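Local coordinates for putative uncharacterized protein PH1780 (Pyrococcus horikoshii, PDB 2YZQ) that is of unknown function but carries four CBS domain sequences and binds S-adenosylmethionine, so it may act as a sensor of that nucleoside, at residues M1-I6 with P71-N76; I6-P11 with I113-A118; V136-E141 with A159-D164; L178-E183 with I226-V231. All coordinates share one frame; numbering follows the deposited sequence.

Contact 1: residues M1-I6 with P71-N76; sequences MRVKTI and PVVKEN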
# COMPACT_ATOMS: atom_id res chain seq x y z
N MET A 1 18.96 0.59 -8.42
CA MET A 1 17.98 -0.19 -9.16
C MET A 1 17.06 0.71 -9.98
O MET A 1 16.62 1.86 -9.78
CB MET A 1 17.15 -1.05 -8.20
CG MET A 1 16.06 -1.86 -8.88
SD MET A 1 16.66 -3.40 -9.58
CE MET A 1 18.16 -3.65 -8.63
N ARG A 2 16.81 0.10 -11.14
CA ARG A 2 15.96 0.73 -12.18
C ARG A 2 14.56 0.14 -12.20
O ARG A 2 14.34 -1.03 -11.83
CB ARG A 2 16.60 0.67 -13.57
CG ARG A 2 17.83 1.56 -13.68
CD ARG A 2 18.40 1.56 -15.08
NE ARG A 2 19.80 1.98 -15.07
CZ ARG A 2 20.22 3.23 -15.21
NH1 ARG A 2 19.35 4.23 -15.39
NH2 ARG A 2 21.52 3.50 -15.20
N VAL A 3 13.93 1.14 -12.85
CA VAL A 3 12.54 0.73 -12.94
C VAL A 3 12.34 -0.57 -13.71
O VAL A 3 11.55 -1.43 -13.30
CB VAL A 3 11.70 1.85 -13.61
CG1 VAL A 3 10.32 1.34 -13.95
CG2 VAL A 3 11.61 3.06 -12.67
N LYS A 4 13.05 -0.72 -14.82
CA LYS A 4 12.94 -1.90 -15.68
C LYS A 4 13.06 -3.23 -14.95
O LYS A 4 12.44 -4.22 -15.34
CB LYS A 4 14.00 -1.84 -16.78
CG LYS A 4 15.42 -1.97 -16.27
CD LYS A 4 16.44 -1.45 -17.28
CE LYS A 4 16.45 -2.28 -18.55
NZ LYS A 4 17.41 -1.72 -19.55
N THR A 5 13.84 -3.25 -13.88
CA THR A 5 14.05 -4.48 -13.12
C THR A 5 12.92 -4.85 -12.17
O THR A 5 12.66 -6.03 -11.93
CB THR A 5 15.35 -4.37 -12.29
OG1 THR A 5 16.43 -3.95 -13.15
CG2 THR A 5 15.70 -5.71 -11.66
N ILE A 6 12.23 -3.84 -11.67
CA ILE A 6 11.16 -4.07 -10.70
C ILE A 6 9.74 -4.03 -11.27
O ILE A 6 8.82 -4.60 -10.69
CB ILE A 6 11.29 -3.05 -9.54
CG1 ILE A 6 12.74 -3.04 -9.03
CG2 ILE A 6 10.33 -3.39 -8.40
CD1 ILE A 6 13.26 -4.40 -8.58
N PRO A 71 1.28 9.43 -12.54
CA PRO A 71 2.74 9.46 -12.60
C PRO A 71 3.30 8.50 -13.66
O PRO A 71 2.84 7.36 -13.77
CB PRO A 71 3.16 9.07 -11.18
CG PRO A 71 2.05 8.17 -10.74
CD PRO A 71 0.82 8.90 -11.24
N VAL A 72 4.26 8.98 -14.43
CA VAL A 72 4.87 8.16 -15.48
C VAL A 72 6.39 8.27 -15.46
O VAL A 72 6.95 9.31 -15.10
CB VAL A 72 4.38 8.59 -16.89
CG1 VAL A 72 2.88 8.42 -16.99
CG2 VAL A 72 4.79 10.02 -17.17
N VAL A 73 7.05 7.18 -15.83
CA VAL A 73 8.51 7.13 -15.88
C VAL A 73 8.90 6.25 -17.06
O VAL A 73 8.05 5.64 -17.70
CB VAL A 73 9.11 6.51 -14.60
CG1 VAL A 73 8.75 7.35 -13.39
CG2 VAL A 73 8.61 5.08 -14.43
N LYS A 74 10.20 6.21 -17.34
CA LYS A 74 10.74 5.37 -18.40
C LYS A 74 11.42 4.20 -17.70
O LYS A 74 11.84 4.32 -16.55
CB LYS A 74 11.73 6.15 -19.26
CG LYS A 74 11.06 7.23 -20.10
CD LYS A 74 12.05 7.92 -21.02
CE LYS A 74 11.35 8.89 -21.95
NZ LYS A 74 10.54 9.89 -21.19
N GLU A 75 11.54 3.06 -18.39
CA GLU A 75 12.15 1.89 -17.76
C GLU A 75 13.58 2.06 -17.30
O GLU A 75 14.03 1.36 -16.39
CB GLU A 75 12.06 0.66 -18.68
CG GLU A 75 12.99 0.67 -19.88
CD GLU A 75 13.12 -0.70 -20.53
OE1 GLU A 75 13.73 -0.80 -21.62
OE2 GLU A 75 12.62 -1.69 -19.95
N ASN A 76 14.32 3.00 -17.89
CA ASN A 76 15.70 3.20 -17.48
C ASN A 76 15.87 4.25 -16.39
O ASN A 76 16.99 4.60 -16.03
CB ASN A 76 16.57 3.52 -18.70
CG ASN A 76 16.72 2.34 -19.64
OD1 ASN A 76 17.08 1.24 -19.22
ND2 ASN A 76 16.43 2.56 -20.92
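Two flat groups serve the contact: the Arg-2 guanidinium takes the backbone Asn-76 O at its edge, near its plane, by way of NH1, and the Asn-76 carboxamide receives Lys-4 NZ. The first separation, as modelled, is unusually short and doubtful. Asn-76 OD1 accepts from Lys-4 NZ in the carboxamide plane at 3.0 Å, with a C=O...N angle of 151°. Asn-76 offers one backbone and one side-chain oxygen to two different cations. Lys-4 N donates to Glu-75 O over 2.8 Å, in the carbonyl plane and on a lone pair, which ties the first turn of helix 3-6 to the loop that follows strand 72-74. Lys-4 CG stands between its backbone N and carbonyl carbon (chi1 67°), and a bend at chi3 (-64°) turns CE back. Its aliphatic part crosses over Glu-75, Lys-4 CB lying 3.7 Å from Glu-75 CB. Lys-4 NZ stays 4.3 Å from Glu-75 OE1, too far for a salt bridge, though the opposite charges probably still attract weakly. Beside these polar contacts Val-3 CG2 packs on Val-73 CG2 at 4.0 Å. In this CBS fold strand 72-74 is outermost in its sheet within the chain, paired with strand 93-97; Val-73 also touches Leu-85 of helix 79-89, Val-3 reaches Val-96, and Met-1 and Val-3 bond by backbone to Leu-79 and Asp-77.

Contact 2: residues I6-P11 with I113-A118; sequences IMTQNP and IRRYFA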
# COMPACT_ATOMS: atom_id res chain seq x y z
N ILE A 6 12.23 -3.84 -11.67
CA ILE A 6 11.16 -4.07 -10.70
C ILE A 6 9.74 -4.03 -11.27
O ILE A 6 8.82 -4.60 -10.69
CB ILE A 6 11.29 -3.05 -9.54
CG1 ILE A 6 12.74 -3.04 -9.03
CG2 ILE A 6 10.33 -3.39 -8.40
CD1 ILE A 6 13.26 -4.40 -8.58
N MET A 7 9.56 -3.37 -12.41
CA MET A 7 8.23 -3.25 -13.01
C MET A 7 7.71 -4.57 -13.56
O MET A 7 8.47 -5.52 -13.75
CB MET A 7 8.26 -2.24 -14.15
CG MET A 7 9.10 -2.70 -15.34
SD MET A 7 9.14 -1.51 -16.68
CE MET A 7 9.50 -2.58 -18.09
N THR A 8 6.40 -4.62 -13.80
CA THR A 8 5.77 -5.78 -14.41
C THR A 8 5.65 -5.36 -15.87
O THR A 8 5.04 -4.34 -16.17
CB THR A 8 4.36 -6.04 -13.85
OG1 THR A 8 4.46 -6.49 -12.49
CG2 THR A 8 3.64 -7.11 -14.67
N GLN A 9 6.23 -6.13 -16.78
CA GLN A 9 6.18 -5.75 -18.19
C GLN A 9 4.88 -6.10 -18.91
O GLN A 9 4.12 -6.95 -18.46
CB GLN A 9 7.34 -6.38 -18.95
CG GLN A 9 8.69 -6.21 -18.27
CD GLN A 9 9.83 -6.26 -19.26
OE1 GLN A 9 10.26 -5.23 -19.78
NE2 GLN A 9 10.32 -7.46 -19.54
N ASN A 10 4.66 -5.42 -20.03
CA ASN A 10 3.51 -5.64 -20.89
C ASN A 10 2.16 -5.69 -20.18
O ASN A 10 1.46 -6.70 -20.21
CB ASN A 10 3.73 -6.93 -21.68
CG ASN A 10 5.06 -6.95 -22.40
OD1 ASN A 10 5.30 -6.15 -23.30
ND2 ASN A 10 5.94 -7.86 -21.99
N PRO A 11 1.77 -4.58 -19.54
CA PRO A 11 0.49 -4.55 -18.84
C PRO A 11 -0.69 -4.57 -19.80
O PRO A 11 -0.61 -4.03 -20.91
CB PRO A 11 0.56 -3.24 -18.07
CG PRO A 11 1.33 -2.36 -19.01
CD PRO A 11 2.46 -3.28 -19.44
N ILE A 113 8.24 -3.29 -2.78
CA ILE A 113 8.40 -4.01 -1.52
C ILE A 113 8.83 -5.47 -1.74
O ILE A 113 9.84 -5.92 -1.19
CB ILE A 113 7.09 -4.02 -0.71
CG1 ILE A 113 6.68 -2.59 -0.36
CG2 ILE A 113 7.24 -4.89 0.54
CD1 ILE A 113 7.74 -1.80 0.37
N ARG A 114 8.06 -6.18 -2.54
CA ARG A 114 8.31 -7.60 -2.80
C ARG A 114 9.51 -7.96 -3.66
O ARG A 114 10.23 -8.92 -3.37
CB ARG A 114 7.05 -8.22 -3.42
CG ARG A 114 5.83 -8.19 -2.52
CD ARG A 114 4.56 -8.53 -3.29
NE ARG A 114 4.24 -7.49 -4.28
CZ ARG A 114 3.13 -7.48 -5.01
NH1 ARG A 114 2.22 -8.44 -4.87
NH2 ARG A 114 2.91 -6.49 -5.87
N ARG A 115 9.74 -7.20 -4.73
CA ARG A 115 10.84 -7.49 -5.64
C ARG A 115 12.14 -6.76 -5.35
O ARG A 115 13.20 -7.18 -5.82
CB ARG A 115 10.41 -7.17 -7.08
CG ARG A 115 9.18 -7.93 -7.54
CD ARG A 115 8.65 -7.38 -8.86
NE ARG A 115 7.47 -8.12 -9.31
CZ ARG A 115 6.70 -7.76 -10.32
NH1 ARG A 115 6.97 -6.66 -11.01
NH2 ARG A 115 5.65 -8.50 -10.65
N TYR A 116 12.07 -5.69 -4.58
CA TYR A 116 13.27 -4.91 -4.29
C TYR A 116 13.68 -4.90 -2.82
O TYR A 116 14.67 -5.53 -2.45
CB TYR A 116 13.06 -3.48 -4.80
CG TYR A 116 14.27 -2.59 -4.66
CD1 TYR A 116 15.49 -2.92 -5.25
CD2 TYR A 116 14.19 -1.39 -3.95
CE1 TYR A 116 16.59 -2.09 -5.14
CE2 TYR A 116 15.28 -0.55 -3.84
CZ TYR A 116 16.48 -0.90 -4.44
OH TYR A 116 17.57 -0.06 -4.34
N PHE A 117 12.93 -4.20 -1.97
CA PHE A 117 13.31 -4.14 -0.56
C PHE A 117 13.45 -5.50 0.10
O PHE A 117 14.36 -5.71 0.90
CB PHE A 117 12.30 -3.29 0.23
CG PHE A 117 12.38 -1.81 -0.06
CD1 PHE A 117 13.60 -1.15 -0.09
CD2 PHE A 117 11.21 -1.08 -0.27
CE1 PHE A 117 13.67 0.22 -0.33
CE2 PHE A 117 11.27 0.29 -0.51
CZ PHE A 117 12.50 0.94 -0.55
N ALA A 118 12.56 -6.43 -0.22
CA ALA A 118 12.60 -7.76 0.38
C ALA A 118 13.67 -8.68 -0.20
O ALA A 118 13.96 -9.73 0.37
CB ALA A 118 11.24 -8.43 0.26
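Arg-115 of helix 109-117 reaches Ile-6 and Thr-8, joining the N-terminal strand of one CBS sequence to the last helix of the next, consistent with the paired CBS unit called a Bateman module. The polar part is a three-bond grip. NH1 of Arg-115 donates to Ile-6 O at 2.8 Å, the carbonyl oxygen lying in the guanidinium plane. Both NH1 and NH2 of Arg-115 close end-on upon Thr-8 OG1, at 2.9 and 3.0 Å, the two side chains crossing at about a right angle. The extended chain from CG to NE carries the guanidinium out, while Asp-111 adds a long, weak ion pair. An alanine in place of Thr-8 would probably leave NH2 without its acceptor in this contact and the guanidinium held through NH1 alone, freer to turn. The apolar part belongs to Ile-6, whose CG2 lies 4.0 Å from Arg-115 CB as the side chains slide past each other in opposite directions. Tyr-116 CG, anti to its backbone N (chi1 -176°), heads the ring away from Ile-6, and its hydroxyl bonds to Tyr-123 OH. At the root of that ring, only Tyr-116 CB touches, 3.9 Å from Ile-6 CD1.

Contact 3: residues V136-E141 with A159-D164; sequences VSIVWE and ALPVVD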
# COMPACT_ATOMS: atom_id res chain seq x y z
N VAL A 136 -0.84 7.77 13.74
CA VAL A 136 -1.58 6.61 13.28
C VAL A 136 -3.03 6.58 13.73
O VAL A 136 -3.33 6.86 14.90
CB VAL A 136 -0.89 5.32 13.78
CG1 VAL A 136 -0.77 5.36 15.28
CG2 VAL A 136 -1.67 4.10 13.33
N SER A 137 -3.93 6.26 12.80
CA SER A 137 -5.35 6.15 13.11
C SER A 137 -5.57 4.77 13.72
O SER A 137 -5.15 3.77 13.15
CB SER A 137 -6.18 6.28 11.83
OG SER A 137 -6.07 7.59 11.29
N ILE A 138 -6.24 4.72 14.87
CA ILE A 138 -6.49 3.45 15.54
C ILE A 138 -7.95 3.35 15.92
O ILE A 138 -8.71 4.29 15.75
CB ILE A 138 -5.62 3.31 16.81
CG1 ILE A 138 -6.05 4.35 17.86
CG2 ILE A 138 -4.16 3.51 16.46
CD1 ILE A 138 -5.28 4.24 19.18
N VAL A 139 -8.36 2.21 16.45
CA VAL A 139 -9.75 2.07 16.85
C VAL A 139 -9.86 1.14 18.04
O VAL A 139 -9.16 0.14 18.10
CB VAL A 139 -10.63 1.54 15.68
CG1 VAL A 139 -10.24 0.10 15.33
CG2 VAL A 139 -12.09 1.62 16.05
N TRP A 140 -10.72 1.48 18.99
CA TRP A 140 -10.93 0.63 20.16
C TRP A 140 -11.72 -0.60 19.71
O TRP A 140 -12.65 -0.49 18.91
CB TRP A 140 -11.69 1.40 21.24
CG TRP A 140 -12.08 0.55 22.41
CD1 TRP A 140 -11.28 -0.30 23.11
CD2 TRP A 140 -13.37 0.49 23.03
NE1 TRP A 140 -11.99 -0.90 24.13
CE2 TRP A 140 -13.27 -0.43 24.10
CE3 TRP A 140 -14.59 1.12 22.78
CZ2 TRP A 140 -14.36 -0.73 24.92
CZ3 TRP A 140 -15.67 0.82 23.60
CH2 TRP A 140 -15.55 -0.10 24.66
N GLU A 141 -11.35 -1.76 20.23
CA GLU A 141 -12.01 -3.01 19.85
C GLU A 141 -13.52 -3.02 20.08
O GLU A 141 -14.24 -3.79 19.46
CB GLU A 141 -11.36 -4.19 20.57
CG GLU A 141 -11.60 -4.24 22.07
CD GLU A 141 -10.78 -5.31 22.76
OE1 GLU A 141 -10.60 -6.40 22.16
OE2 GLU A 141 -10.33 -5.07 23.90
N ALA A 159 -5.03 -0.25 6.97
CA ALA A 159 -5.51 -0.94 8.16
C ALA A 159 -5.50 -0.08 9.41
O ALA A 159 -4.74 0.88 9.52
CB ALA A 159 -4.67 -2.19 8.41
N LEU A 160 -6.36 -0.45 10.35
CA LEU A 160 -6.46 0.23 11.63
C LEU A 160 -5.98 -0.67 12.76
O LEU A 160 -6.53 -1.75 12.97
CB LEU A 160 -7.91 0.60 11.95
CG LEU A 160 -8.68 1.61 11.11
CD1 LEU A 160 -10.15 1.60 11.49
CD2 LEU A 160 -8.08 2.99 11.35
N PRO A 161 -4.92 -0.26 13.47
CA PRO A 161 -4.47 -1.11 14.58
C PRO A 161 -5.62 -1.01 15.58
O PRO A 161 -6.25 0.05 15.70
CB PRO A 161 -3.23 -0.38 15.09
CG PRO A 161 -2.68 0.27 13.85
CD PRO A 161 -3.93 0.80 13.18
N VAL A 162 -5.91 -2.09 16.29
CA VAL A 162 -7.00 -2.09 17.27
C VAL A 162 -6.43 -2.15 18.68
O VAL A 162 -5.50 -2.90 18.95
CB VAL A 162 -7.94 -3.30 17.05
CG1 VAL A 162 -9.09 -3.24 18.03
CG2 VAL A 162 -8.46 -3.30 15.62
N VAL A 163 -7.00 -1.36 19.59
CA VAL A 163 -6.52 -1.33 20.96
C VAL A 163 -7.61 -1.66 21.97
O VAL A 163 -8.80 -1.59 21.65
CB VAL A 163 -5.94 0.07 21.31
CG1 VAL A 163 -4.78 0.39 20.38
CG2 VAL A 163 -7.03 1.13 21.18
N ASP A 164 -7.21 -2.05 23.17
CA ASP A 164 -8.19 -2.34 24.20
C ASP A 164 -8.56 -1.04 24.91
O ASP A 164 -8.13 0.05 24.51
CB ASP A 164 -7.68 -3.39 25.21
CG ASP A 164 -6.43 -2.95 25.96
OD1 ASP A 164 -6.11 -1.75 26.00
OD2 ASP A 164 -5.76 -3.84 26.54
O HOH W 1 -4.58 3.38 10.41
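Val-139 and Val-162 sit side by side, pointing the same way, Val-139 CG1 against Val-162 CG2 at 3.8 Å. They belong to parallel strands 139-140 and 159-163, the two strands of a beta-alpha-beta unit linked by helix 145-153. Three backbone bonds set the register: Val-139 N to Pro-161 O, Val-163 N to Val-139 O, and Glu-141 N to Val-163 O, the last at 2.9 Å and nearly along the C=O axis. Leu-160 fills the hollow before Val-139, its CD1 against Val-139 CG1 while CD2 reaches Ser-137 CB at 3.8 Å. Val-162 CG1, anti to the backbone N (chi1 -178°), is a bump fitted under Glu-141, 3.4 Å from its CA. On the face that carries Val-163, Ile-138 crosses it at about a right angle, its CD1 4.1 Å from both methyls. Val-136 CG2 and Pro-161 CG approach tip to tip. Trp-140 turns a ring edge to Val-163 O and the start of Asp-164, CD1 lying 3.2 Å from Val-163 O. Ahead of strand 139-140, a water donates to Ser-137 O and Ala-159 O. Glu-141 OE2 lies 3.4 Å from Asp-164 CB; an alanine in place of Glu-141 would probably open a gap beside Asp-164 CB and the Met-227 methyl. Asp-164 OD1 accepts from the backbone N of Glu-166 and of Asn-168. Val-139 and Leu-160 pack on helix 145-153, through Ala-148, Ala-151 and Leu-152, while Ile-138 and Pro-161 touch Leu-264 of strand 263-269, and strand 169-174 pairs with the far edge of 159-163.

Contact 4: residues L178-E183 with I226-V231; sequences LLRDSE and IMTRDV. With SAM (S-adenosylmethionine), chain B.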
# COMPACT_ATOMS: atom_id res chain seq x y z
N LEU A 178 -13.97 -7.43 6.51
CA LEU A 178 -15.42 -7.29 6.49
C LEU A 178 -16.07 -8.58 6.01
O LEU A 178 -17.20 -8.89 6.39
CB LEU A 178 -15.83 -6.13 5.57
CG LEU A 178 -15.54 -4.72 6.07
CD1 LEU A 178 -15.85 -3.73 4.96
CD2 LEU A 178 -16.38 -4.41 7.30
N LEU A 179 -15.36 -9.33 5.17
CA LEU A 179 -15.89 -10.58 4.64
C LEU A 179 -15.95 -11.67 5.70
O LEU A 179 -16.42 -12.78 5.43
CB LEU A 179 -15.05 -11.06 3.45
CG LEU A 179 -15.24 -10.34 2.11
CD1 LEU A 179 -14.89 -8.87 2.24
CD2 LEU A 179 -14.36 -11.00 1.06
N ARG A 180 -15.46 -11.38 6.90
CA ARG A 180 -15.50 -12.36 7.98
C ARG A 180 -16.85 -12.30 8.67
O ARG A 180 -17.16 -13.12 9.54
CB ARG A 180 -14.39 -12.10 9.00
CG ARG A 180 -13.00 -12.47 8.55
CD ARG A 180 -11.97 -11.94 9.53
NE ARG A 180 -10.62 -12.37 9.22
CZ ARG A 180 -9.54 -11.90 9.83
NH1 ARG A 180 -9.66 -10.98 10.77
NH2 ARG A 180 -8.33 -12.36 9.50
N ASP A 181 -17.66 -11.31 8.30
CA ASP A 181 -18.98 -11.15 8.90
C ASP A 181 -19.99 -12.02 8.15
O ASP A 181 -20.34 -11.74 7.01
CB ASP A 181 -19.42 -9.69 8.85
CG ASP A 181 -20.63 -9.42 9.71
OD1 ASP A 181 -21.59 -10.21 9.67
OD2 ASP A 181 -20.63 -8.40 10.44
N SER A 182 -20.44 -13.08 8.82
CA SER A 182 -21.40 -14.01 8.23
C SER A 182 -22.65 -13.33 7.69
O SER A 182 -23.30 -13.86 6.79
CB SER A 182 -21.78 -15.06 9.27
OG SER A 182 -22.18 -14.46 10.50
N GLU A 183 -22.98 -12.16 8.23
CA GLU A 183 -24.17 -11.43 7.79
C GLU A 183 -24.06 -10.85 6.38
O GLU A 183 -24.93 -10.10 5.95
CB GLU A 183 -24.50 -10.31 8.77
CG GLU A 183 -25.02 -10.80 10.11
CD GLU A 183 -26.22 -11.72 9.97
OE1 GLU A 183 -27.20 -11.32 9.30
OE2 GLU A 183 -26.17 -12.84 10.51
N ILE A 226 -14.43 -9.01 14.01
CA ILE A 226 -13.84 -9.34 12.71
C ILE A 226 -12.35 -9.04 12.63
O ILE A 226 -11.73 -9.25 11.59
CB ILE A 226 -14.54 -8.59 11.55
CG1 ILE A 226 -14.32 -7.08 11.70
CG2 ILE A 226 -16.03 -8.93 11.52
CD1 ILE A 226 -14.70 -6.29 10.46
N MET A 227 -11.77 -8.57 13.72
CA MET A 227 -10.35 -8.22 13.70
C MET A 227 -9.38 -9.39 13.75
O MET A 227 -9.72 -10.50 14.19
CB MET A 227 -10.04 -7.27 14.87
CG MET A 227 -9.99 -7.96 16.23
SD MET A 227 -9.59 -6.78 17.54
CE MET A 227 -9.46 -7.88 18.96
N THR A 228 -8.17 -9.14 13.26
CA THR A 228 -7.10 -10.13 13.28
C THR A 228 -6.39 -9.91 14.62
O THR A 228 -5.92 -8.81 14.91
CB THR A 228 -6.11 -9.88 12.13
OG1 THR A 228 -6.77 -10.08 10.87
CG2 THR A 228 -4.91 -10.81 12.24
N ARG A 229 -6.33 -10.95 15.45
CA ARG A 229 -5.72 -10.82 16.77
C ARG A 229 -4.21 -10.95 16.84
O ARG A 229 -3.57 -10.34 17.71
CB ARG A 229 -6.38 -11.82 17.73
CG ARG A 229 -7.84 -11.51 17.98
CD ARG A 229 -8.52 -12.56 18.84
NE ARG A 229 -9.95 -12.26 18.99
CZ ARG A 229 -10.43 -11.30 19.77
NH1 ARG A 229 -9.60 -10.54 20.48
NH2 ARG A 229 -11.74 -11.09 19.83
N ASP A 230 -3.62 -11.74 15.95
CA ASP A 230 -2.18 -11.91 15.95
C ASP A 230 -1.57 -10.86 15.03
O ASP A 230 -1.52 -11.04 13.82
CB ASP A 230 -1.79 -13.31 15.48
CG ASP A 230 -0.29 -13.55 15.57
OD1 ASP A 230 0.34 -12.99 16.49
OD2 ASP A 230 0.24 -14.31 14.74
N VAL A 231 -1.12 -9.76 15.63
CA VAL A 231 -0.56 -8.66 14.87
C VAL A 231 0.94 -8.79 14.61
O VAL A 231 1.73 -9.06 15.53
CB VAL A 231 -0.82 -7.32 15.59
CG1 VAL A 231 -0.53 -6.15 14.66
CG2 VAL A 231 -2.27 -7.26 16.07
N SAM B . -4.95 -5.18 0.41
CA SAM B . -4.80 -6.64 0.53
C SAM B . -5.97 -7.33 -0.14
O SAM B . -5.92 -8.53 -0.39
OXT SAM B . -6.97 -6.70 -0.44
CB SAM B . -4.75 -7.02 2.02
CG SAM B . -4.13 -8.41 2.18
SD SAM B . -3.79 -8.75 3.94
CE SAM B . -3.35 -10.51 3.81
C5' SAM B . -5.41 -8.73 4.74
C4' SAM B . -5.30 -9.41 6.11
O4' SAM B . -4.06 -9.04 6.74
C3' SAM B . -6.44 -8.98 7.05
O3' SAM B . -6.94 -10.13 7.75
C2' SAM B . -5.75 -7.99 7.99
O2' SAM B . -6.43 -7.88 9.24
C1' SAM B . -4.35 -8.61 8.08
N9 SAM B . -3.32 -7.66 8.52
C8 SAM B . -3.05 -6.40 8.04
N7 SAM B . -1.97 -5.94 8.62
C5 SAM B . -1.57 -6.82 9.58
C6 SAM B . -0.55 -6.85 10.57
N6 SAM B . 0.32 -5.79 10.74
N1 SAM B . -0.45 -7.94 11.36
C2 SAM B . -1.31 -8.96 11.27
N3 SAM B . -2.25 -8.99 10.34
C4 SAM B . -2.43 -7.94 9.50
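Arg-180 takes hold of Ile-226 and Thr-228 with its guanidinium. NH1 of Arg-180 donates to Ile-226 O at 2.8 Å, standing 39° out of the carbonyl plane, and is paired with Asp-177 OD1 in a salt bridge. NH1 and NH2 of Arg-180 together close end-on upon Thr-228 OG1, at 3.0 and 3.1 Å, the side chains crossing at about a right angle. The hydroxyl in turn donates a hydrogen bond, Thr-228 OG1 to O2' of S-adenosylmethionine, at 2.8 Å. Arg-180 NH2 lies 3.2 Å from O3' of the ribose. Thr-228 CG2, anti to the backbone N, faces the adenine, 3.7 Å from N3 of the ligand, and Val-231 CG1 flanks the purine on its N1 side at 3.8 Å. Away from the ligand, the side chains of Leu-178 and Ile-226 cross, with CD2 of the first 4.0 Å from CD1 of the second, next to Leu-145 of helix 145-153. Asp-181 OD1 accepts from Glu-183 N, an Asx turn that shapes the chain beyond Arg-180. Asp-177, Thr-228, Ile-232 and Gln-254 are seen to bind the nucleoside. A hydroxyl that receives two N-H groups is left to donate its hydrogen to O2', so Arg-180, itself in the ligand pocket, probably positions Thr-228 for recognition of the ribose where two CBS sequences meet.

In the fold
Contact 2 is the buried one; contacts 1, 3 and 4 are only partly buried. Contacts 1 and 2 share Ile-6 and reach the same sheet, touching where Met-1 meets Tyr-116, whereas contacts 3 and 4 touch through Met-227 against Val-162 and Glu-141. Contacts 1 and 3 lie on opposite sides of the chain's centre, their own centres about 36 Å apart. The chemistry follows place: contact 3 is strand pairing with valines on both faces, contact 1 polar bonds beside one valine pair. Contacts 2 and 4 repeat one device, an arginine gripping a carbonyl and a threonine hydroxyl, but contact 4 alone turns it toward S-adenosylmethionine.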